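Local coordinates for protein type II restriction enzyme NlaIV (Neisseria lactamica, PDB 6QM2) that recognises the double-stranded DNA sequence 5'-GGNNCC-3' and cleaves it between the two unspecified central bases, leaving blunt ends, at residues E64-T69 with L79-R84; M73-F78 with R86-V91; G101-D106 with K171-V176; D122-I127 with L145-Q150. All coordinates share one frame; numbering follows the deposited sequence.

Interaction 1: residues E64-T69 with L79-R84. With NA (sodium ion), chain B.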
loop_
_atom_site.group_PDB
_atom_site.type_symbol
_atom_site.label_atom_id
_atom_site.label_comp_id
_atom_site.label_asym_id
_atom_site.label_seq_id
_atom_site.Cartn_x
_atom_site.Cartn_y
_atom_site.Cartn_z
ATOM N N GLU A 64 29.195 4.502 7.842
ATOM C CA GLU A 64 29.635 4.069 6.531
ATOM C C GLU A 64 28.829 2.836 6.134
ATOM O O GLU A 64 28.718 1.898 6.927
ATOM C CB GLU A 64 31.133 3.753 6.621
ATOM C CG GLU A 64 31.914 3.849 5.325
ATOM C CD GLU A 64 33.417 3.822 5.556
ATOM O OE1 GLU A 64 33.904 4.562 6.441
ATOM O OE2 GLU A 64 34.116 3.063 4.849
ATOM N N PHE A 65 28.245 2.848 4.933
ATOM C CA PHE A 65 27.527 1.676 4.404
ATOM C C PHE A 65 27.238 1.747 2.907
ATOM O O PHE A 65 27.287 2.814 2.299
ATOM C CB PHE A 65 26.193 1.455 5.140
ATOM C CG PHE A 65 25.171 2.534 4.894
ATOM C CD1 PHE A 65 24.305 2.464 3.806
ATOM C CD2 PHE A 65 25.073 3.620 5.753
ATOM C CE1 PHE A 65 23.371 3.461 3.578
ATOM C CE2 PHE A 65 24.139 4.618 5.530
ATOM C CZ PHE A 65 23.288 4.539 4.443
ATOM N N ASP A 66 26.916 0.588 2.342
ATOM C CA ASP A 66 26.330 0.479 1.006
ATOM C C ASP A 66 24.940 -0.134 1.117
ATOM O O ASP A 66 24.622 -0.803 2.103
ATOM C CB ASP A 66 27.200 -0.393 0.090
ATOM C CG ASP A 66 28.399 0.348 -0.471
ATOM O OD1 ASP A 66 28.344 1.589 -0.614
ATOM O OD2 ASP A 66 29.403 -0.326 -0.785
ATOM N N VAL A 67 24.125 0.096 0.089
ATOM C CA VAL A 67 22.760 -0.437 0.024
ATOM C C VAL A 67 22.684 -1.574 -0.980
ATOM O O VAL A 67 23.415 -1.600 -1.974
ATOM C CB VAL A 67 21.703 0.638 -0.331
ATOM C CG1 VAL A 67 21.557 1.629 0.817
ATOM C CG2 VAL A 67 22.022 1.362 -1.640
ATOM N N SER A 68 21.783 -2.507 -0.710
ATOM C CA SER A 68 21.598 -3.670 -1.559
ATOM C C SER A 68 20.679 -3.345 -2.727
ATOM O O SER A 68 19.625 -2.737 -2.547
ATOM C CB SER A 68 21.006 -4.805 -0.744
ATOM O OG SER A 68 20.752 -5.946 -1.549
ATOM N N THR A 69 21.080 -3.781 -3.917
ATOM C CA THR A 69 20.303 -3.574 -5.139
ATOM C C THR A 69 19.244 -4.672 -5.378
ATOM O O THR A 69 18.443 -4.560 -6.307
ATOM C CB THR A 69 21.238 -3.499 -6.366
ATOM O OG1 THR A 69 21.888 -4.762 -6.559
ATOM C CG2 THR A 69 22.298 -2.409 -6.172
ATOM N N LEU A 79 27.645 -3.029 5.999
ATOM C CA LEU A 79 28.307 -2.133 6.968
ATOM C C LEU A 79 29.834 -1.983 6.780
ATOM O O LEU A 79 30.455 -1.129 7.423
ATOM C CB LEU A 79 28.002 -2.577 8.403
ATOM C CG LEU A 79 26.520 -2.627 8.782
ATOM C CD1 LEU A 79 26.347 -3.211 10.179
ATOM C CD2 LEU A 79 25.891 -1.241 8.692
ATOM N N ASN A 80 30.423 -2.815 5.917
ATOM C CA ASN A 80 31.839 -2.755 5.572
ATOM C C ASN A 80 31.944 -2.599 4.049
ATOM O O ASN A 80 31.730 -3.561 3.307
ATOM C CB ASN A 80 32.518 -4.042 6.057
ATOM C CG ASN A 80 34.033 -3.995 5.965
ATOM O OD1 ASN A 80 34.611 -3.359 5.079
ATOM N ND2 ASN A 80 34.686 -4.700 6.877
ATOM N N LYS A 81 32.263 -1.386 3.594
ATOM C CA LYS A 81 32.344 -1.075 2.152
ATOM C C LYS A 81 33.395 -1.894 1.394
ATOM O O LYS A 81 33.208 -2.205 0.214
ATOM C CB LYS A 81 32.607 0.423 1.928
ATOM C CG LYS A 81 31.412 1.318 2.232
ATOM C CD LYS A 81 31.727 2.802 2.062
ATOM C CE LYS A 81 31.806 3.243 0.603
ATOM N NZ LYS A 81 30.475 3.401 -0.044
ATOM N N LYS A 82 34.490 -2.233 2.078
ATOM C CA LYS A 82 35.590 -3.005 1.487
ATOM C C LYS A 82 35.387 -4.525 1.543
ATOM O O LYS A 82 35.946 -5.248 0.715
ATOM C CB LYS A 82 36.923 -2.630 2.147
ATOM C CG LYS A 82 37.410 -1.237 1.779
ATOM C CD LYS A 82 38.815 -0.974 2.295
ATOM C CE LYS A 82 39.411 0.270 1.656
ATOM N NZ LYS A 82 40.805 0.515 2.118
ATOM N N ASP A 83 34.602 -5.003 2.514
ATOM C CA ASP A 83 34.296 -6.432 2.656
ATOM C C ASP A 83 32.779 -6.655 2.616
ATOM O O ASP A 83 32.090 -6.546 3.633
ATOM C CB ASP A 83 34.907 -6.982 3.956
ATOM C CG ASP A 83 35.007 -8.510 3.977
ATOM O OD1 ASP A 83 34.519 -9.186 3.043
ATOM O OD2 ASP A 83 35.595 -9.037 4.946
ATOM N N ARG A 84 32.271 -6.984 1.431
ATOM C CA ARG A 84 30.835 -7.209 1.229
ATOM C C ARG A 84 30.393 -8.662 1.496
ATOM O O ARG A 84 29.285 -9.052 1.121
ATOM C CB ARG A 84 30.416 -6.749 -0.183
ATOM C CG ARG A 84 30.103 -5.255 -0.284
ATOM C CD ARG A 84 28.970 -4.944 -1.268
ATOM N NE ARG A 84 29.463 -4.599 -2.597
ATOM C CZ ARG A 84 30.015 -3.428 -2.930
ATOM N NH1 ARG A 84 30.168 -2.452 -2.030
ATOM N NH2 ARG A 84 30.434 -3.230 -4.180
HETATM NA NA NA B . 19.095 -7.622 -0.599
HETATM O O HOH W 1 29.533 0.674 9.269
HETATM O O HOH W 2 17.733 -5.609 0.071
#
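At the edge of the Arg-84 guanidinium, near its plane, lies Asp-66 OD2, 2.6 Å from NH1 in a salt bridge. The carboxylate and guanidinium planes are 59° apart, so the two groups do not form a flat, two-pronged pair. The other oxygen, Asp-66 OD1, takes a hydrogen bond from Lys-81 NZ at 2.9 Å. NZ sits above the carboxylate plane, 33° out of it. One carboxylate thus serves two cations. The Phe-65 ring has Val-67 CG1 in plane at its edge and meets Phe-77 edge-to-face.

The Lys-81 chain bends at chi3 and chi4 to bring NZ back to Asp-66. On the way its CD passes 3.4 Å from Glu-64 CG, the two chains crossing at about a right angle. A water sits between the backbones, 2.8 Å from Glu-64 O and 2.7 Å from Leu-79 O, placed to donate to either. Within 79-84, Asn-80 OD1 accepts from Asp-83 N at 3.0 Å, an Asx motif that shapes the turn. The whole is a surface salt-bridge network. It joins edge strand 66-67 of the mixed sheet to the loop of the hairpin formed by strands 77-78 and 88-95.

Interaction 2: residues M73-F78 with R86-V91. With NA (sodium ion), chain B; K (potassium ion), chain C.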
loop_
_atom_site.group_PDB
_atom_site.type_symbol
_atom_site.label_atom_id
_atom_site.label_comp_id
_atom_site.label_asym_id
_atom_site.label_seq_id
_atom_site.Cartn_x
_atom_site.Cartn_y
_atom_site.Cartn_z
ATOM N N MET A 73 16.651 -10.865 -1.732
ATOM C CA MET A 73 17.662 -11.615 -0.978
ATOM C C MET A 73 18.278 -10.732 0.104
ATOM O O MET A 73 18.318 -9.515 -0.067
ATOM C CB MET A 73 18.758 -12.071 -1.954
ATOM C CG MET A 73 19.193 -13.513 -1.794
ATOM S SD MET A 73 17.791 -14.619 -2.025
ATOM C CE MET A 73 18.305 -15.963 -0.981
ATOM N N PRO A 74 18.759 -11.321 1.223
ATOM C CA PRO A 74 19.544 -10.492 2.149
ATOM C C PRO A 74 20.928 -10.138 1.572
ATOM O O PRO A 74 21.385 -10.800 0.632
ATOM C CB PRO A 74 19.671 -11.379 3.395
ATOM C CG PRO A 74 19.527 -12.772 2.887
ATOM C CD PRO A 74 18.534 -12.675 1.765
ATOM N N PRO A 75 21.588 -9.088 2.103
ATOM C CA PRO A 75 21.193 -8.176 3.174
ATOM C C PRO A 75 20.536 -6.904 2.628
ATOM O O PRO A 75 20.289 -6.810 1.425
ATOM C CB PRO A 75 22.534 -7.838 3.820
ATOM C CG PRO A 75 23.487 -7.827 2.667
ATOM C CD PRO A 75 22.925 -8.733 1.595
ATOM N N ASP A 76 20.234 -5.959 3.513
ATOM C CA ASP A 76 19.761 -4.630 3.120
ATOM C C ASP A 76 20.918 -3.638 3.102
ATOM O O ASP A 76 21.023 -2.822 2.182
ATOM C CB ASP A 76 18.659 -4.137 4.068
ATOM C CG ASP A 76 17.378 -4.961 3.967
ATOM O OD1 ASP A 76 16.962 -5.301 2.837
ATOM O OD2 ASP A 76 16.778 -5.257 5.026
ATOM N N PHE A 77 21.775 -3.705 4.121
ATOM C CA PHE A 77 22.950 -2.842 4.221
ATOM C C PHE A 77 24.242 -3.641 4.334
ATOM O O PHE A 77 24.288 -4.678 5.001
ATOM C CB PHE A 77 22.834 -1.933 5.438
ATOM C CG PHE A 77 21.623 -1.048 5.423
ATOM C CD1 PHE A 77 21.520 -0.011 4.502
ATOM C CD2 PHE A 77 20.590 -1.238 6.336
ATOM C CE1 PHE A 77 20.409 0.816 4.484
ATOM C CE2 PHE A 77 19.478 -0.412 6.324
ATOM C CZ PHE A 77 19.387 0.615 5.398
ATOM N N PHE A 78 25.283 -3.140 3.672
ATOM C CA PHE A 78 26.651 -3.624 3.840
ATOM C C PHE A 78 27.399 -2.645 4.747
ATOM O O PHE A 78 27.750 -1.553 4.308
ATOM C CB PHE A 78 27.357 -3.690 2.488
ATOM C CG PHE A 78 26.728 -4.637 1.512
ATOM C CD1 PHE A 78 27.088 -5.977 1.498
ATOM C CD2 PHE A 78 25.803 -4.188 0.581
ATOM C CE1 PHE A 78 26.527 -6.861 0.583
ATOM C CE2 PHE A 78 25.237 -5.064 -0.339
ATOM C CZ PHE A 78 25.599 -6.405 -0.338
ATOM N N ARG A 86 31.101 -9.719 4.833
ATOM C CA ARG A 86 31.026 -9.642 6.295
ATOM C C ARG A 86 30.322 -8.356 6.702
ATOM O O ARG A 86 30.191 -7.432 5.898
ATOM C CB ARG A 86 32.429 -9.674 6.920
ATOM C CG ARG A 86 33.288 -10.883 6.555
ATOM C CD ARG A 86 32.744 -12.158 7.176
ATOM N NE ARG A 86 33.594 -13.335 6.969
ATOM C CZ ARG A 86 33.715 -14.023 5.827
ATOM N NH1 ARG A 86 33.068 -13.655 4.719
ATOM N NH2 ARG A 86 34.509 -15.091 5.785
ATOM N N GLU A 87 29.879 -8.312 7.958
ATOM C CA GLU A 87 29.196 -7.146 8.532
ATOM C C GLU A 87 27.936 -6.776 7.724
ATOM O O GLU A 87 27.745 -5.623 7.324
ATOM C CB GLU A 87 30.166 -5.951 8.663
ATOM C CG GLU A 87 31.553 -6.282 9.223
ATOM C CD GLU A 87 31.523 -7.005 10.563
ATOM O OE1 GLU A 87 30.677 -6.660 11.412
ATOM O OE2 GLU A 87 32.355 -7.916 10.774
ATOM N N LEU A 88 27.087 -7.781 7.499
ATOM C CA LEU A 88 25.879 -7.657 6.670
ATOM C C LEU A 88 24.634 -7.487 7.545
ATOM O O LEU A 88 24.445 -8.241 8.504
ATOM C CB LEU A 88 25.723 -8.895 5.787
ATOM C CG LEU A 88 26.947 -9.305 4.962
ATOM C CD1 LEU A 88 26.664 -10.558 4.149
ATOM C CD2 LEU A 88 27.380 -8.171 4.053
ATOM N N LEU A 89 23.787 -6.514 7.199
ATOM C CA LEU A 89 22.622 -6.148 8.010
ATOM C C LEU A 89 21.317 -6.242 7.211
ATOM O O LEU A 89 21.200 -5.651 6.135
ATOM C CB LEU A 89 22.796 -4.725 8.541
ATOM C CG LEU A 89 21.727 -4.181 9.496
ATOM C CD1 LEU A 89 21.608 -5.044 10.745
ATOM C CD2 LEU A 89 22.034 -2.737 9.860
ATOM N N GLU A 90 20.351 -6.989 7.749
ATOM C CA GLU A 90 18.978 -7.044 7.228
ATOM C C GLU A 90 18.069 -6.357 8.250
ATOM O O GLU A 90 18.125 -6.675 9.440
ATOM C CB GLU A 90 18.543 -8.504 7.021
ATOM C CG GLU A 90 17.140 -8.703 6.435
ATOM C CD GLU A 90 17.043 -8.512 4.928
ATOM O OE1 GLU A 90 18.054 -8.178 4.281
ATOM O OE2 GLU A 90 15.932 -8.706 4.381
ATOM N N VAL A 91 17.242 -5.419 7.784
ATOM C CA VAL A 91 16.245 -4.762 8.634
ATOM C C VAL A 91 14.877 -5.387 8.391
ATOM O O VAL A 91 14.456 -5.538 7.241
ATOM C CB VAL A 91 16.151 -3.250 8.362
ATOM C CG1 VAL A 91 15.121 -2.596 9.285
ATOM C CG2 VAL A 91 17.515 -2.600 8.532
HETATM NA NA NA B . 19.095 -7.622 -0.599
HETATM K K K C . 14.412 -10.562 2.100
HETATM O O HOH W 3 14.286 -6.056 4.733
HETATM O O HOH W 4 16.599 -7.935 1.719
HETATM O O HOH W 2 17.733 -5.609 0.071
HETATM O O HOH W 5 11.896 -12.129 1.115
#
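Asp-76 carries the polar half of this contact. Its CB lies 3.6 Å from Leu-89 O. Its CG, anti to the carbonyl carbon (chi1 -67°), comes 3.3 Å from Glu-90 OE1. The two carboxylates are stacked, their planes 22° apart. Such close like charges would probably raise a pKa or draw in a cation. OD1 accepts from two waters, one of them a ligand of the sodium ion. OD2 accepts from Val-91 N at 2.8 Å on its anti lone pair, and a third water is placed to donate to it. Glu-90 OE2 reaches a potassium ion at a long 3.3 Å.

The backbone N of Asp-76 and of Phe-77 both donate to Leu-89 O, a classic beta bulge. Met-73 O and Pro-75 O bind the sodium ion together with Ser-68 and Asn-70. The peptide bond before Pro-75 is cis. Pro-75, Asp-76 and Glu-90 fit the PD-(D/E)XK signature of the nuclease clan, consistent with a metal-binding active site.

On one sheet face Phe-77 CE2 meets Val-91 CG2 at 3.7 Å, beside Leu-89. On the other, Phe-78 lies alongside Leu-88. Leu-54 of helix 44-60 packs on Phe-77, Leu-89 and Val-91. Strand 88-95 runs between strands 77-78 and 124-132.

Interaction 3: residues G101-D106 with K171-V176. With K (potassium ion), chain C.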
loop_
_atom_site.group_PDB
_atom_site.type_symbol
_atom_site.label_atom_id
_atom_site.label_comp_id
_atom_site.label_asym_id
_atom_site.label_seq_id
_atom_site.Cartn_x
_atom_site.Cartn_y
_atom_site.Cartn_z
ATOM N N GLY A 101 5.066 -10.888 10.519
ATOM C CA GLY A 101 4.520 -10.984 9.165
ATOM C C GLY A 101 5.539 -10.955 8.038
ATOM O O GLY A 101 5.175 -11.151 6.875
ATOM N N PHE A 102 6.805 -10.699 8.369
ATOM C CA PHE A 102 7.874 -10.642 7.361
ATOM C C PHE A 102 8.295 -12.036 6.906
ATOM O O PHE A 102 8.046 -13.028 7.590
ATOM C CB PHE A 102 9.094 -9.834 7.852
ATOM C CG PHE A 102 9.801 -10.421 9.056
ATOM C CD1 PHE A 102 10.753 -11.432 8.910
ATOM C CD2 PHE A 102 9.544 -9.931 10.336
ATOM C CE1 PHE A 102 11.404 -11.957 10.016
ATOM C CE2 PHE A 102 10.197 -10.455 11.445
ATOM C CZ PHE A 102 11.128 -11.467 11.285
ATOM N N ASP A 103 8.929 -12.082 5.739
ATOM C CA ASP A 103 9.486 -13.307 5.179
ATOM C C ASP A 103 11.009 -13.270 5.291
ATOM O O ASP A 103 11.610 -12.197 5.296
ATOM C CB ASP A 103 9.079 -13.443 3.708
ATOM C CG ASP A 103 7.570 -13.471 3.517
ATOM O OD1 ASP A 103 6.896 -14.301 4.169
ATOM O OD2 ASP A 103 7.062 -12.663 2.707
ATOM N N ILE A 104 11.629 -14.442 5.377
ATOM C CA ILE A 104 13.085 -14.539 5.374
ATOM C C ILE A 104 13.554 -14.419 3.922
ATOM O O ILE A 104 14.247 -13.462 3.570
ATOM C CB ILE A 104 13.590 -15.855 6.024
ATOM C CG1 ILE A 104 12.996 -16.049 7.430
ATOM C CG2 ILE A 104 15.113 -15.880 6.078
ATOM C CD1 ILE A 104 13.091 -14.840 8.336
ATOM N N ALA A 105 13.144 -15.370 3.085
ATOM C CA ALA A 105 13.517 -15.398 1.666
ATOM C C ALA A 105 12.815 -16.548 0.952
ATOM O O ALA A 105 12.412 -17.518 1.592
ATOM C CB ALA A 105 15.025 -15.551 1.516
ATOM N N ASP A 106 12.683 -16.447 -0.370
ATOM C CA ASP A 106 12.229 -17.576 -1.185
ATOM C C ASP A 106 13.151 -18.753 -0.905
ATOM O O ASP A 106 14.367 -18.589 -0.927
ATOM C CB ASP A 106 12.270 -17.234 -2.678
ATOM C CG ASP A 106 11.901 -18.423 -3.569
ATOM O OD1 ASP A 106 10.899 -19.107 -3.274
ATOM O OD2 ASP A 106 12.607 -18.678 -4.569
ATOM N N LYS A 171 8.147 -19.199 0.477
ATOM C CA LYS A 171 9.103 -18.472 1.311
ATOM C C LYS A 171 9.367 -19.145 2.646
ATOM O O LYS A 171 8.489 -19.772 3.223
ATOM C CB LYS A 171 8.613 -17.045 1.540
ATOM C CG LYS A 171 8.430 -16.291 0.235
ATOM C CD LYS A 171 8.528 -14.788 0.408
ATOM C CE LYS A 171 8.776 -14.117 -0.927
ATOM N NZ LYS A 171 8.956 -12.651 -0.759
ATOM N N ILE A 172 10.597 -19.006 3.126
ATOM C CA ILE A 172 10.945 -19.412 4.477
ATOM C C ILE A 172 10.265 -18.403 5.393
ATOM O O ILE A 172 10.302 -17.199 5.136
ATOM C CB ILE A 172 12.478 -19.438 4.701
ATOM C CG1 ILE A 172 13.121 -20.526 3.827
ATOM C CG2 ILE A 172 12.815 -19.671 6.174
ATOM C CD1 ILE A 172 14.612 -20.357 3.629
ATOM N N ARG A 173 9.624 -18.910 6.440
ATOM C CA ARG A 173 8.806 -18.100 7.330
ATOM C C ARG A 173 9.401 -18.121 8.734
ATOM O O ARG A 173 9.869 -19.171 9.202
ATOM C CB ARG A 173 7.368 -18.632 7.353
ATOM C CG ARG A 173 6.531 -18.289 6.120
ATOM C CD ARG A 173 6.116 -16.822 6.053
ATOM N NE ARG A 173 5.435 -16.375 7.271
ATOM C CZ ARG A 173 4.951 -15.149 7.475
ATOM N NH1 ARG A 173 5.028 -14.208 6.533
ATOM N NH2 ARG A 173 4.363 -14.865 8.636
ATOM N N PRO A 174 9.385 -16.964 9.416
ATOM C CA PRO A 174 9.939 -16.894 10.762
ATOM C C PRO A 174 9.019 -17.510 11.802
ATOM O O PRO A 174 7.811 -17.569 11.598
ATOM C CB PRO A 174 10.073 -15.388 11.002
ATOM C CG PRO A 174 8.975 -14.793 10.198
ATOM C CD PRO A 174 8.842 -15.664 8.980
ATOM N N GLY A 175 9.605 -17.964 12.905
ATOM C CA GLY A 175 8.854 -18.401 14.077
ATOM C C GLY A 175 8.651 -17.257 15.055
ATOM O O GLY A 175 8.992 -16.108 14.767
ATOM N N VAL A 176 8.077 -17.584 16.211
ATOM C CA VAL A 176 7.872 -16.627 17.299
ATOM C C VAL A 176 8.940 -16.893 18.363
ATOM O O VAL A 176 8.722 -17.615 19.340
ATOM C CB VAL A 176 6.445 -16.716 17.881
ATOM C CG1 VAL A 176 6.243 -15.651 18.948
ATOM C CG2 VAL A 176 5.413 -16.556 16.770
HETATM K K K C . 14.412 -10.562 2.100
HETATM O O HOH W 5 11.896 -12.129 1.115
#
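The tight part of this contact is apolar and buried. Pro-174 CG sits over one face of the Phe-102 ring in a CH-pi contact, 4.1 Å from the ring centroid. Ile-104 CD1 lies in plane at the edge of the same ring. Ile-104 CG1 also meets Ile-172 CG2 at 3.8 Å. Two backbone bonds run beside this packing: Ile-104 N to Ile-172 O, and Ile-172 N to Ala-105 O at 2.8 Å. The contact ties the short, weakly bonded strand 105-106 to strand 168-172 of a three-stranded antiparallel sheet.

The partly exposed side is polar and looser. Lys-171 CD lies 3.5 Å from Asp-103 OD2, but NZ makes only a long salt bridge to it, 3.9 Å. Arg-173 bends at chi2 and chi3, and its NH1 donates to Asp-103 OD1 at 3.0 Å and to Gly-101 O at 3.1 Å. Ile-104 O is a long ligand (3.3 Å) of the potassium ion shared with Glu-90. Two cations around one carboxylate would probably keep Asp-103 ionised.

Interaction 4: residues D122-I127 with L145-Q150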
loop_
_atom_site.group_PDB
_atom_site.type_symbol
_atom_site.label_atom_id
_atom_site.label_comp_id
_atom_site.label_asym_id
_atom_site.label_seq_id
_atom_site.Cartn_x
_atom_site.Cartn_y
_atom_site.Cartn_z
ATOM N N ASP A 122 25.499 -15.692 8.259
ATOM C CA ASP A 122 25.944 -14.849 9.371
ATOM C C ASP A 122 25.412 -13.416 9.263
ATOM O O ASP A 122 25.911 -12.532 9.961
ATOM C CB ASP A 122 27.482 -14.839 9.442
ATOM C CG ASP A 122 28.012 -14.640 10.862
ATOM O OD1 ASP A 122 27.734 -15.500 11.721
ATOM O OD2 ASP A 122 28.717 -13.635 11.117
ATOM N N VAL A 123 24.407 -13.181 8.411
ATOM C CA VAL A 123 23.745 -11.869 8.340
ATOM C C VAL A 123 23.035 -11.591 9.663
ATOM O O VAL A 123 22.419 -12.492 10.243
ATOM C CB VAL A 123 22.717 -11.788 7.185
ATOM C CG1 VAL A 123 21.887 -10.507 7.265
ATOM C CG2 VAL A 123 23.414 -11.873 5.830
ATOM N N ASP A 124 23.138 -10.350 10.133
ATOM C CA ASP A 124 22.444 -9.916 11.346
ATOM C C ASP A 124 21.098 -9.297 10.974
ATOM O O ASP A 124 21.016 -8.476 10.053
ATOM C CB ASP A 124 23.296 -8.919 12.141
ATOM C CG ASP A 124 24.488 -9.576 12.822
ATOM O OD1 ASP A 124 24.292 -10.565 13.557
ATOM O OD2 ASP A 124 25.624 -9.099 12.631
ATOM N N TYR A 125 20.051 -9.709 11.692
ATOM C CA TYR A 125 18.694 -9.214 11.476
ATOM C C TYR A 125 18.331 -8.232 12.582
ATOM O O TYR A 125 18.127 -8.642 13.726
ATOM C CB TYR A 125 17.691 -10.372 11.447
ATOM C CG TYR A 125 17.791 -11.219 10.202
ATOM C CD1 TYR A 125 18.825 -12.140 10.043
ATOM C CD2 TYR A 125 16.856 -11.103 9.178
ATOM C CE1 TYR A 125 18.923 -12.918 8.900
ATOM C CE2 TYR A 125 16.944 -11.881 8.033
ATOM C CZ TYR A 125 17.979 -12.785 7.897
ATOM O OH TYR A 125 18.062 -13.550 6.758
ATOM N N LEU A 126 18.285 -6.944 12.241
ATOM C CA LEU A 126 17.810 -5.907 13.156
ATOM C C LEU A 126 16.298 -5.833 12.996
ATOM O O LEU A 126 15.806 -5.352 11.974
ATOM C CB LEU A 126 18.460 -4.555 12.841
ATOM C CG LEU A 126 18.112 -3.372 13.757
ATOM C CD1 LEU A 126 18.628 -3.601 15.169
ATOM C CD2 LEU A 126 18.670 -2.077 13.182
ATOM N N ILE A 127 15.570 -6.310 14.005
ATOM C CA ILE A 127 14.116 -6.473 13.916
ATOM C C ILE A 127 13.379 -5.468 14.808
ATOM O O ILE A 127 13.527 -5.501 16.026
ATOM C CB ILE A 127 13.684 -7.908 14.293
ATOM C CG1 ILE A 127 14.521 -8.946 13.528
ATOM C CG2 ILE A 127 12.203 -8.109 13.993
ATOM C CD1 ILE A 127 14.295 -10.377 13.967
ATOM N N LEU A 145 18.382 -7.986 17.758
ATOM C CA LEU A 145 19.450 -8.312 16.812
ATOM C C LEU A 145 19.650 -9.819 16.874
ATOM O O LEU A 145 20.105 -10.346 17.893
ATOM C CB LEU A 145 20.749 -7.577 17.158
ATOM C CG LEU A 145 21.858 -7.656 16.099
ATOM C CD1 LEU A 145 21.492 -6.865 14.849
ATOM C CD2 LEU A 145 23.176 -7.163 16.669
ATOM N N LYS A 146 19.281 -10.510 15.796
ATOM C CA LYS A 146 19.279 -11.974 15.767
ATOM C C LYS A 146 19.885 -12.506 14.468
ATOM O O LYS A 146 19.959 -11.790 13.466
ATOM C CB LYS A 146 17.844 -12.496 15.911
ATOM C CG LYS A 146 17.138 -12.123 17.213
ATOM C CD LYS A 146 17.371 -13.159 18.305
ATOM C CE LYS A 146 17.220 -12.556 19.693
ATOM N NZ LYS A 146 17.365 -13.593 20.749
ATOM N N LYS A 147 20.329 -13.762 14.506
ATOM C CA LYS A 147 20.731 -14.505 13.301
ATOM C C LYS A 147 19.505 -15.185 12.694
ATOM O O LYS A 147 18.492 -15.356 13.372
ATOM C CB LYS A 147 21.807 -15.556 13.627
ATOM C CG LYS A 147 23.244 -15.085 13.435
ATOM C CD LYS A 147 23.624 -13.948 14.372
ATOM C CE LYS A 147 25.104 -13.600 14.256
ATOM N NZ LYS A 147 25.497 -13.128 12.899
ATOM N N VAL A 148 19.603 -15.581 11.425
ATOM C CA VAL A 148 18.493 -16.260 10.721
ATOM C C VAL A 148 18.034 -17.543 11.429
ATOM O O VAL A 148 16.844 -17.837 11.464
ATOM C CB VAL A 148 18.834 -16.563 9.230
ATOM C CG1 VAL A 148 19.911 -17.638 9.089
ATOM C CG2 VAL A 148 17.583 -16.957 8.455
ATOM N N TRP A 149 18.985 -18.286 11.990
ATOM C CA TRP A 149 18.690 -19.530 12.719
ATOM C C TRP A 149 17.971 -19.287 14.055
ATOM O O TRP A 149 17.254 -20.163 14.534
ATOM C CB TRP A 149 19.953 -20.412 12.906
ATOM C CG TRP A 149 21.204 -19.729 13.437
ATOM C CD1 TRP A 149 22.187 -19.118 12.696
ATOM C CD2 TRP A 149 21.615 -19.625 14.803
ATOM N NE1 TRP A 149 23.164 -18.619 13.518
ATOM C CE2 TRP A 149 22.843 -18.917 14.817
ATOM C CE3 TRP A 149 21.061 -20.048 16.021
ATOM C CZ2 TRP A 149 23.530 -18.627 16.004
ATOM C CZ3 TRP A 149 21.745 -19.756 17.207
ATOM C CH2 TRP A 149 22.968 -19.054 17.186
ATOM N N GLN A 150 18.150 -18.103 14.641
ATOM C CA GLN A 150 17.466 -17.728 15.890
ATOM C C GLN A 150 15.995 -17.322 15.710
ATOM O O GLN A 150 15.242 -17.302 16.684
ATOM C CB GLN A 150 18.217 -16.590 16.595
ATOM C CG GLN A 150 19.597 -16.974 17.107
ATOM C CD GLN A 150 20.292 -15.822 17.805
ATOM O OE1 GLN A 150 20.478 -14.751 17.228
ATOM N NE2 GLN A 150 20.678 -16.039 19.055
HETATM O O HOH W 6 21.772 -15.005 9.416
#
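Lys-147 turns at chi2 (64°) and again at chi4 (62°), which carries its NZ to two aspartates. Asp-124 CG stands anti to its carbonyl carbon (chi1 -72°) and lies alongside the lysine. NZ donates to Asp-124 OD1 at 2.9 Å from above the carboxylate plane. Asp-122 OD1 completes the salt-bridge network at 3.5 Å from NZ.

On the other face of the sheet, Tyr-125 runs beside Val-148, with CE1 3.7 Å from Val-148 CB. Lys-146 O lies in plane at the edge of the Tyr-125 ring. The backbones of Tyr-125 and Lys-146 form an antiparallel hydrogen-bonded pair. Tyr-125 N meets Lys-146 O at 2.7 Å, nearly along the C=O axis, and Lys-146 N returns the bond to Tyr-125 O. Leu-145 CD1 rests 3.8 Å from Asp-124 CB. The segments belong to the beta hairpin of strands 124-132 and 138-147, with 138-147 outermost in the mixed sheet within this chain.

Next to this pair, a water accepts from Val-148 N and donates to Val-123 O at 2.7 Å. Gln-150 OE1 takes the N-H of Lys-147 at 2.9 Å on a lone pair in its carbonyl plane. Two acids beside Lys-147 would probably stabilise its positive charge.

From the N terminus, 64-69 opens interaction 1 and 73-78 opens interaction 2. Then 79-84 closes the first and 86-91 closes the second, so the two cross. They share the sodium ion and a water, and the Asp-66 O to Phe-78 N contact joins their strands. The chain next opens interaction 3 at 101-106. Interaction 4, between the two arms of a hairpin, is nested inside the long loop that 171-176 closes. Strands of interactions 1, 2 and 4 belong to one mixed sheet. Interaction 3 lies within a separate three-stranded sheet, which meets the core where Ile-104 packs on Val-148. A potassium ion with long ligands lies between interactions 2 and 3.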